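Local coordinates for phage terminase large subunit (Thermus phage P7426, PDB 4ZNL), which probably acts as the ATP-driven motor that packages viral DNA into empty capsids and as the endonuclease that cuts the genome, this chain being its N-terminal ATPase part, at residues A[149-154]-A[170-175]; A[9-14]-A[56-61]. All coordinates share one frame; numbering follows the deposited sequence.

Interaction 1. Residues A[149-154]-A[170-175]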
loop_
_atom_site.group_PDB
_atom_site.type_symbol
_atom_site.label_atom_id
_atom_site.label_comp_id
_atom_site.label_asym_id
_atom_site.label_seq_id
_atom_site.Cartn_x
_atom_site.Cartn_y
_atom_site.Cartn_z
ATOM N N ASP A 149 0.990 -0.991 -13.770
ATOM C CA ASP A 149 1.139 -2.367 -13.294
ATOM C C ASP A 149 0.603 -2.557 -11.887
ATOM O O ASP A 149 0.217 -3.671 -11.512
ATOM C CB ASP A 149 2.610 -2.789 -13.317
ATOM C CG ASP A 149 3.226 -2.669 -14.687
ATOM O OD1 ASP A 149 2.973 -3.555 -15.520
ATOM O OD2 ASP A 149 3.958 -1.681 -14.931
ATOM N N PHE A 150 0.606 -1.486 -11.096
ATOM C CA PHE A 150 0.081 -1.563 -9.744
ATOM C C PHE A 150 -0.417 -0.232 -9.221
ATOM O O PHE A 150 0.037 0.836 -9.639
ATOM C CB PHE A 150 1.145 -2.115 -8.784
ATOM C CG PHE A 150 2.317 -1.197 -8.571
ATOM C CD1 PHE A 150 2.332 -0.308 -7.503
ATOM C CD2 PHE A 150 3.413 -1.245 -9.415
ATOM C CE1 PHE A 150 3.419 0.534 -7.288
ATOM C CE2 PHE A 150 4.507 -0.406 -9.210
ATOM C CZ PHE A 150 4.505 0.489 -8.142
ATOM N N VAL A 151 -1.378 -0.307 -8.311
ATOM C CA VAL A 151 -1.765 0.856 -7.528
ATOM C C VAL A 151 -1.891 0.456 -6.073
ATOM O O VAL A 151 -2.239 -0.679 -5.740
ATOM C CB VAL A 151 -3.083 1.482 -8.021
ATOM C CG1 VAL A 151 -2.892 2.071 -9.430
ATOM C CG2 VAL A 151 -4.189 0.452 -7.995
ATOM N N ILE A 152 -1.554 1.402 -5.213
ATOM C CA ILE A 152 -1.699 1.256 -3.782
ATOM C C ILE A 152 -2.550 2.430 -3.337
ATOM O O ILE A 152 -2.193 3.573 -3.609
ATOM C CB ILE A 152 -0.333 1.260 -3.078
ATOM C CG1 ILE A 152 0.511 0.075 -3.544
ATOM C CG2 ILE A 152 -0.477 1.264 -1.561
ATOM C CD1 ILE A 152 2.032 0.325 -3.414
ATOM N N LEU A 153 -3.686 2.155 -2.693
ATOM C CA LEU A 153 -4.522 3.213 -2.111
ATOM C C LEU A 153 -4.315 3.259 -0.605
ATOM O O LEU A 153 -4.661 2.319 0.098
ATOM C CB LEU A 153 -5.999 3.003 -2.416
ATOM C CG LEU A 153 -6.471 3.283 -3.838
ATOM C CD1 LEU A 153 -5.895 2.259 -4.798
ATOM C CD2 LEU A 153 -7.990 3.288 -3.880
ATOM N N ASP A 154 -3.724 4.351 -0.129
ATOM C CA ASP A 154 -3.465 4.562 1.296
ATOM C C ASP A 154 -4.626 5.378 1.888
ATOM O O ASP A 154 -5.124 6.309 1.255
ATOM C CB ASP A 154 -2.108 5.264 1.478
ATOM C CG ASP A 154 -1.583 5.176 2.903
ATOM O OD1 ASP A 154 -2.155 4.415 3.712
ATOM O OD2 ASP A 154 -0.589 5.861 3.211
ATOM N N PRO A 170 -9.394 1.437 -13.951
ATOM C CA PRO A 170 -9.101 1.281 -15.384
ATOM C C PRO A 170 -7.614 1.303 -15.725
ATOM O O PRO A 170 -7.243 0.775 -16.767
ATOM C CB PRO A 170 -9.810 2.481 -16.021
ATOM C CG PRO A 170 -10.891 2.830 -15.074
ATOM C CD PRO A 170 -10.312 2.565 -13.711
ATOM N N THR A 171 -6.783 1.893 -14.870
ATOM C CA THR A 171 -5.353 1.963 -15.144
ATOM C C THR A 171 -4.724 0.582 -15.100
ATOM O O THR A 171 -3.631 0.385 -15.619
ATOM C CB THR A 171 -4.587 2.857 -14.136
ATOM O OG1 THR A 171 -4.531 2.201 -12.868
ATOM C CG2 THR A 171 -5.244 4.215 -13.991
ATOM N N LEU A 172 -5.427 -0.369 -14.482
ATOM C CA LEU A 172 -4.919 -1.726 -14.283
ATOM C C LEU A 172 -5.351 -2.728 -15.356
ATOM O O LEU A 172 -4.873 -3.865 -15.361
ATOM C CB LEU A 172 -5.382 -2.243 -12.916
ATOM C CG LEU A 172 -4.992 -1.351 -11.736
ATOM C CD1 LEU A 172 -5.604 -1.902 -10.462
ATOM C CD2 LEU A 172 -3.480 -1.235 -11.623
ATOM N N SER A 173 -6.242 -2.315 -16.255
ATOM C CA SER A 173 -6.888 -3.247 -17.192
ATOM C C SER A 173 -5.955 -3.921 -18.198
ATOM O O SER A 173 -5.985 -5.137 -18.351
ATOM C CB SER A 173 -7.984 -2.525 -17.985
ATOM O OG SER A 173 -8.857 -1.829 -17.121
ATOM N N VAL A 174 -5.153 -3.132 -18.903
ATOM C CA VAL A 174 -4.319 -3.671 -19.972
ATOM C C VAL A 174 -3.357 -4.711 -19.450
ATOM O O VAL A 174 -3.128 -5.742 -20.082
ATOM C CB VAL A 174 -3.499 -2.556 -20.681
ATOM C CG1 VAL A 174 -2.531 -3.158 -21.700
ATOM C CG2 VAL A 174 -4.417 -1.561 -21.353
ATOM N N ARG A 175 -2.777 -4.427 -18.296
ATOM C CA ARG A 175 -1.721 -5.266 -17.766
ATOM C C ARG A 175 -2.222 -6.248 -16.745
ATOM O O ARG A 175 -1.436 -7.045 -16.233
ATOM C CB ARG A 175 -0.638 -4.407 -17.135
ATOM C CG ARG A 175 0.464 -4.061 -18.092
ATOM C CD ARG A 175 0.493 -2.631 -18.525
ATOM N NE ARG A 175 1.371 -1.864 -17.663
ATOM C CZ ARG A 175 2.001 -0.746 -18.015
ATOM N NH1 ARG A 175 1.877 -0.249 -19.228
ATOM N NH2 ARG A 175 2.766 -0.120 -17.137
#
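Asp149 and Arg175 join in a salt bridge at the end of the contact where the strand begins. The carboxylate presents both oxygens to the edge of the guanidinium that carries NE and NH2: Asp149 OD2 lies 3.0 Å from Arg175 NH2, while Arg175 NE reaches Asp149 OD1 at 3.2 Å in a weak bond. The match is not flat, for the two planes are turned 36° against each other and NH2 meets OD2 from above the carboxylate, 56° out of its plane. Bends at chi2 (109°) and chi3 turn the NE/NH2 edge back to the carboxylate; Arg175 CG, nearer the backbone, passes alongside Asp149 OD1. Gln67 braces the pair: its amide oxygen takes Arg175 NH2 and its backbone N is hydrogen-bonded to Asp149 OD2, so the ion pair is fixed from the adjacent strand too.

Farther along, the contact is buried and apolar. Val151 directs its branched side chain at the loop; both methyls meet Leu172, and CG1 also touches Thr171. Val151 CG2 packs on Leu172 CD1 at 3.7 Å, whereas Val151 CG1 lies 3.8 Å from Thr171 OG1 and 4.0 Å from Leu172 CD2. Leu172 CD2 also rests against the backbone of Phe150, at 4.0 Å from its C. The hydroxyl of Thr171 is hydrogen-bonded to the carbonyl of Ile168, which leaves Val151 a purely van der Waals neighbour.

The arrangement belongs to a beta-alpha-beta crossover: the predicted Walker B strand 150-154 leads through helix 161-168 and the 170-175 loop into parallel strand 178-183. Away from this contact, the strand ends in Asp154, a magnesium ligand hydrogen-bonded to Ser49. Val151 also touches Ile168, and both Val151 and Leu172 touch Ala179. Phe150 faces helix 48-62 across the sheet, while strands 67-72 and 178-183 flank the Walker B strand.

Interaction 2. Residues A[9-14]-A[56-61]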
loop_
_atom_site.group_PDB
_atom_site.type_symbol
_atom_site.label_atom_id
_atom_site.label_comp_id
_atom_site.label_asym_id
_atom_site.label_seq_id
_atom_site.Cartn_x
_atom_site.Cartn_y
_atom_site.Cartn_z
ATOM N N LEU A 9 5.473 -12.335 -8.347
ATOM C CA LEU A 9 6.669 -12.094 -7.546
ATOM C C LEU A 9 6.369 -11.274 -6.298
ATOM O O LEU A 9 5.770 -10.202 -6.387
ATOM C CB LEU A 9 7.734 -11.387 -8.394
ATOM C CG LEU A 9 8.130 -12.104 -9.693
ATOM C CD1 LEU A 9 9.241 -11.351 -10.409
ATOM C CD2 LEU A 9 8.548 -13.540 -9.443
ATOM N N ARG A 10 6.795 -11.790 -5.142
ATOM C CA ARG A 10 6.595 -11.141 -3.842
ATOM C C ARG A 10 7.916 -11.007 -3.071
ATOM O O ARG A 10 8.831 -11.822 -3.249
ATOM C CB ARG A 10 5.592 -11.931 -2.993
ATOM C CG ARG A 10 4.277 -12.247 -3.688
ATOM C CD ARG A 10 3.562 -10.989 -4.170
ATOM N NE ARG A 10 3.459 -9.974 -3.127
ATOM C CZ ARG A 10 3.685 -8.673 -3.298
ATOM N NH1 ARG A 10 4.033 -8.180 -4.482
ATOM N NH2 ARG A 10 3.567 -7.855 -2.265
ATOM N N PRO A 11 8.015 -9.990 -2.198
ATOM C CA PRO A 11 9.298 -9.684 -1.550
ATOM C C PRO A 11 9.818 -10.779 -0.622
ATOM O O PRO A 11 9.078 -11.387 0.155
ATOM C CB PRO A 11 9.001 -8.393 -0.761
ATOM C CG PRO A 11 7.542 -8.291 -0.682
ATOM C CD PRO A 11 6.992 -8.977 -1.891
ATOM N N SER A 12 11.118 -11.013 -0.726
ATOM C CA SER A 12 11.800 -12.008 0.072
ATOM C C SER A 12 12.232 -11.458 1.417
ATOM O O SER A 12 12.270 -10.231 1.623
ATOM C CB SER A 12 13.026 -12.514 -0.677
ATOM O OG SER A 12 14.011 -11.495 -0.747
ATOM N N ASP A 13 12.581 -12.371 2.322
ATOM C CA ASP A 13 13.210 -11.995 3.580
ATOM C C ASP A 13 14.420 -11.101 3.337
ATOM O O ASP A 13 14.665 -10.148 4.082
ATOM C CB ASP A 13 13.632 -13.236 4.389
ATOM C CG ASP A 13 14.359 -14.307 3.544
ATOM O OD1 ASP A 13 14.766 -14.056 2.371
ATOM O OD2 ASP A 13 14.540 -15.427 4.088
ATOM N N LYS A 14 15.171 -11.405 2.288
ATOM C CA LYS A 14 16.396 -10.678 1.994
ATOM C C LYS A 14 16.092 -9.250 1.553
ATOM O O LYS A 14 16.829 -8.312 1.880
ATOM C CB LYS A 14 17.195 -11.406 0.909
ATOM C CG LYS A 14 18.609 -10.871 0.698
ATOM C CD LYS A 14 19.355 -10.792 2.024
ATOM C CE LYS A 14 20.823 -11.126 1.907
ATOM N NZ LYS A 14 21.376 -11.489 3.251
ATOM N N ALA A 56 5.883 -0.358 -2.889
ATOM C CA ALA A 56 6.267 0.468 -4.032
ATOM C C ALA A 56 7.746 0.288 -4.362
ATOM O O ALA A 56 8.124 0.204 -5.531
ATOM C CB ALA A 56 5.953 1.936 -3.753
ATOM N N VAL A 57 8.577 0.198 -3.327
ATOM C CA VAL A 57 10.011 0.011 -3.511
ATOM C C VAL A 57 10.316 -1.351 -4.133
ATOM O O VAL A 57 11.181 -1.472 -4.999
ATOM C CB VAL A 57 10.766 0.131 -2.172
ATOM C CG1 VAL A 57 12.221 -0.321 -2.323
ATOM C CG2 VAL A 57 10.713 1.553 -1.664
ATOM N N PHE A 58 9.619 -2.382 -3.671
ATOM C CA PHE A 58 9.823 -3.719 -4.205
ATOM C C PHE A 58 9.626 -3.738 -5.720
ATOM O O PHE A 58 10.475 -4.257 -6.455
ATOM C CB PHE A 58 8.883 -4.717 -3.518
ATOM C CG PHE A 58 8.878 -6.072 -4.155
ATOM C CD1 PHE A 58 9.924 -6.951 -3.947
ATOM C CD2 PHE A 58 7.826 -6.470 -4.958
ATOM C CE1 PHE A 58 9.922 -8.201 -4.532
ATOM C CE2 PHE A 58 7.821 -7.721 -5.546
ATOM C CZ PHE A 58 8.869 -8.588 -5.329
ATOM N N GLU A 59 8.528 -3.145 -6.188
ATOM C CA GLU A 59 8.234 -3.087 -7.617
ATOM C C GLU A 59 9.303 -2.338 -8.412
ATOM O O GLU A 59 9.731 -2.797 -9.471
ATOM C CB GLU A 59 6.879 -2.425 -7.856
ATOM C CG GLU A 59 5.696 -3.260 -7.405
ATOM C CD GLU A 59 5.400 -4.437 -8.328
ATOM O OE1 GLU A 59 5.510 -4.289 -9.559
ATOM O OE2 GLU A 59 5.041 -5.517 -7.820
ATOM N N LEU A 60 9.716 -1.179 -7.917
ATOM C CA LEU A 60 10.718 -0.379 -8.609
ATOM C C LEU A 60 12.005 -1.162 -8.874
ATOM O O LEU A 60 12.565 -1.070 -9.966
ATOM C CB LEU A 60 11.032 0.879 -7.799
ATOM C CG LEU A 60 9.942 1.967 -7.807
ATOM C CD1 LEU A 60 10.150 2.956 -6.679
ATOM C CD2 LEU A 60 9.930 2.702 -9.139
ATOM N N PHE A 61 12.450 -1.947 -7.890
ATOM C CA PHE A 61 13.740 -2.634 -7.961
ATOM C C PHE A 61 13.654 -4.104 -8.387
ATOM O O PHE A 61 14.549 -4.601 -9.071
ATOM C CB PHE A 61 14.452 -2.551 -6.605
ATOM C CG PHE A 61 15.049 -1.207 -6.321
ATOM C CD1 PHE A 61 16.361 -0.927 -6.678
ATOM C CD2 PHE A 61 14.297 -0.213 -5.716
ATOM C CE1 PHE A 61 16.912 0.320 -6.430
ATOM C CE2 PHE A 61 14.841 1.033 -5.464
ATOM C CZ PHE A 61 16.154 1.302 -5.825
HETATM O O HOH W 1 4.634 -7.963 -7.892
#
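Pro11 lies across one face of the Phe58 ring, and this packing is the tight part of the contact. Its CD sits 3.8 Å from the ring centroid and 5° off the normal, a CH-pi interaction, while Pro11 CB packs on Phe58 CD1 at 3.6 Å. Phe58 extends from its helix with CG anti to the backbone N (chi1 171°), which carries the ring to the N-terminal segment. There the Leu9 carbonyl oxygen approaches the ring edge, 3.3 Å from Phe58 CE2. The Arg10 guanidinium stands steeply to the ring, at 77°, with Pro11 CD over one of its faces.

The fit is looser at the exposed Leu9 side chain, which comes no nearer than 4.3 Å, CB to Phe58 CZ, and between Arg10 and Glu59, where Arg10 NH1 stays 4.4 Å from Glu59 OE2, beyond a salt bridge. A water donates to both Leu9 O and Glu59 OE2, and Arg10 NH1 adds a 3.3 Å bond to Leu9 O. Both charges have partners outside the contact: Arg10 forms a salt bridge with Glu55 and binds the His31 carbonyl; Glu59 forms one with Arg63, and its OE2 is also hydrogen-bonded to Trp178.

Phe15 meets Phe58 edge-to-face from helix 13-18, which Ser12 N-caps. The N-terminal segment thus packs on helix 48-62, the helix that follows the phosphate-binding P-loop in this P-loop NTPase fold.

How the interactions relate
From the N terminus, interaction 2 closes first, bringing helix 48-62 back to residues 9-14 around a loop that includes helix 25-32 and strand 37-42. Interaction 1 opens only later, at strand 150-154, and closes a shorter loop through helix 161-168; the two are in series and neither nest nor cross. Their centres lie about 17 Å apart, yet they touch through helix 48-62: Phe150 CE2 lies 3.4 Å from Glu59 CB, and Ile152 CD1 packs near Ala56 N. That helix therefore has the N-terminal segment on one side and the Walker B strand on another, linking the N-terminal segment to the central sheet and, beyond it, to the 170-175 loop.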